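Local structure of hypothetical 40.4 kDa protein in PES4-HIS2 intergenic region (1OOT) at residues D26-L31 with T42-N46. The protein interacts with LAS17, probably through its SH3 domain, the part described here, and may bind actin filaments and phosphatidylinositol. Where two conformers were deposited one is given. Numbering follows the deposited sequence.
Sequences DVITIL and TGRVN
Arg-44 lays its side chain, chi1 p and then extended, along strand 27-30: its CG lies 3.8 Å from Thr-29 CB, and CD2 of Leu-31 sits over one guanidinium face, 3.7 Å from Arg-44 NH1. A water 2.8 Å from both Arg-44 NE and Thr-29 OG1 links the polar ends. Beneath this layer, strand 27-30 and the 42-45 part of strand 40-45 run antiparallel but splayed, their local axes 4.7 Å apart at closest approach and their directions 135° apart. Thr-29 and Arg-44 form the hydrogen-bonded pair, Thr-29 N to Arg-44 O and Arg-44 N to Thr-29 O both 3.0 Å; one step on, Ile-30 faces Gly-43 as a non-hydrogen-bonded pair (CA to CA 4.4 Å), and Leu-31 N donates to Thr-42 O at 2.8 Å. Gly-43, nearly fully extended, permits this closeness, since a CB there would clash with Ile-28 CG2 and Thr-29 O. On the opposite face from Arg-44, Ile-28 and Ile-30 reach Phe-52 in the core, while Ile-28 CG1 meets Val-45 CG1 at 4.0 Å. Where the strands diverge, side chains and water replace backbone pairing: Asn-46 ND2 donates to Asp-26 OD2 (3.3 Å), which also accepts from Arg-23 N, and a second water joins Asp-26 OD1 (3.0 Å) to Asn-46 OD1 (2.8 Å). Ladder, splay and glycine together illustrate a strongly twisted antiparallel hairpin, whose strands 27-30 and 40-45 are joined by the n-Src loop of the SH3 beta barrel.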
loop_
_atom_site.group_PDB
_atom_site.type_symbol
_atom_site.label_atom_id
_atom_site.label_comp_id
_atom_site.label_asym_id
_atom_site.label_seq_id
_atom_site.Cartn_x
_atom_site.Cartn_y
_atom_site.Cartn_z
ATOM N N ASP A 26 4.702 7.256 -4.169
ATOM C CA ASP A 26 5.054 5.955 -4.680
ATOM C C ASP A 26 3.841 5.285 -5.302
ATOM O O ASP A 26 2.742 5.326 -4.739
ATOM C CB ASP A 26 5.584 5.034 -3.567
ATOM C CG ASP A 26 7.003 5.345 -3.124
ATOM O OD1 ASP A 26 7.738 6.146 -3.779
ATOM O OD2 ASP A 26 7.520 4.775 -2.086
ATOM N N VAL A 27 4.070 4.518 -6.359
ATOM C CA VAL A 27 3.022 3.742 -6.978
ATOM C C VAL A 27 3.220 2.288 -6.523
ATOM O O VAL A 27 4.266 1.631 -6.736
ATOM C CB VAL A 27 3.055 3.842 -8.492
ATOM C CG1 VAL A 27 1.998 2.903 -9.081
ATOM C CG2 VAL A 27 2.812 5.280 -8.911
ATOM N N ILE A 28 2.227 1.811 -5.795
ATOM C CA ILE A 28 2.216 0.465 -5.224
ATOM C C ILE A 28 1.447 -0.470 -6.133
ATOM O O ILE A 28 0.389 -0.120 -6.641
ATOM C CB ILE A 28 1.544 0.458 -3.835
ATOM C CG1 ILE A 28 2.370 1.302 -2.871
ATOM C CG2 ILE A 28 1.375 -0.992 -3.314
ATOM C CD1 ILE A 28 1.589 2.204 -1.997
ATOM N N THR A 29 1.993 -1.658 -6.373
ATOM C CA THR A 29 1.301 -2.727 -7.087
ATOM C C THR A 29 0.465 -3.473 -6.042
ATOM O O THR A 29 1.000 -3.946 -5.031
ATOM C CB THR A 29 2.328 -3.684 -7.685
ATOM O OG1 THR A 29 3.133 -2.958 -8.615
ATOM C CG2 THR A 29 1.639 -4.824 -8.405
ATOM N N ILE A 30 -0.839 -3.557 -6.285
ATOM C CA ILE A 30 -1.785 -4.185 -5.368
ATOM C C ILE A 30 -1.803 -5.686 -5.676
ATOM O O ILE A 30 -1.979 -6.130 -6.820
ATOM C CB ILE A 30 -3.183 -3.586 -5.539
ATOM C CG1 ILE A 30 -3.203 -2.086 -5.272
ATOM C CG2 ILE A 30 -4.202 -4.317 -4.651
ATOM C CD1 ILE A 30 -2.699 -1.601 -3.923
ATOM N N LEU A 31 -1.563 -6.471 -4.644
ATOM C CA LEU A 31 -1.612 -7.920 -4.739
ATOM C C LEU A 31 -2.882 -8.519 -4.146
ATOM O O LEU A 31 -3.312 -9.582 -4.578
ATOM C CB LEU A 31 -0.421 -8.477 -4.026
ATOM C CG LEU A 31 0.954 -8.027 -4.515
ATOM C CD1 LEU A 31 2.074 -8.466 -3.623
ATOM C CD2 LEU A 31 1.198 -8.414 -5.999
ATOM N N THR A 42 -2.699 -5.630 0.525
ATOM C CA THR A 42 -1.397 -6.237 0.313
ATOM C C THR A 42 -0.808 -5.725 -0.970
ATOM O O THR A 42 -1.494 -5.651 -1.981
ATOM C CB THR A 42 -1.460 -7.740 0.236
ATOM O OG1 THR A 42 -2.208 -8.259 1.357
ATOM C CG2 THR A 42 -0.085 -8.396 0.311
ATOM N N GLY A 43 0.456 -5.344 -0.923
ATOM C CA GLY A 43 1.104 -4.772 -2.098
ATOM C C GLY A 43 2.605 -4.905 -2.103
ATOM O O GLY A 43 3.168 -5.543 -1.229
ATOM N N ARG A 44 3.229 -4.307 -3.127
ATOM C CA ARG A 44 4.668 -4.300 -3.189
ATOM C C ARG A 44 5.130 -3.035 -3.863
ATOM O O ARG A 44 4.430 -2.477 -4.743
ATOM C CB ARG A 44 5.165 -5.500 -3.962
ATOM C CG ARG A 44 4.706 -5.591 -5.391
ATOM C CD ARG A 44 5.136 -6.905 -6.055
ATOM N NE ARG A 44 4.881 -6.845 -7.490
ATOM C CZ ARG A 44 4.536 -7.852 -8.267
ATOM N NH1 ARG A 44 4.384 -9.049 -7.772
ATOM N NH2 ARG A 44 4.351 -7.626 -9.580
ATOM N N VAL A 45 6.309 -2.585 -3.417
ATOM C CA VAL A 45 7.016 -1.470 -4.041
ATOM C C VAL A 45 8.394 -1.451 -3.446
ATOM O O VAL A 45 8.605 -1.867 -2.331
ATOM C CB VAL A 45 6.253 -0.128 -3.851
ATOM C CG1 VAL A 45 6.223 0.338 -2.382
ATOM C CG2 VAL A 45 6.853 0.987 -4.721
ATOM N N ASN A 46 9.348 -0.973 -4.198
ATOM C CA ASN A 46 10.737 -0.784 -3.780
ATOM C C ASN A 46 11.461 -2.066 -3.409
ATOM O O ASN A 46 12.476 -2.039 -2.657
ATOM C CB ASN A 46 10.821 0.196 -2.593
ATOM C CG ASN A 46 10.338 1.597 -2.930
ATOM O OD1 ASN A 46 10.701 2.153 -3.964
ATOM N ND2 ASN A 46 9.485 2.169 -2.047
HETATM O O HOH W 1 10.025 5.071 -1.338
HETATM O O HOH W 2 10.477 4.927 -4.138
HETATM O O HOH W 3 5.532 -4.321 -8.637
#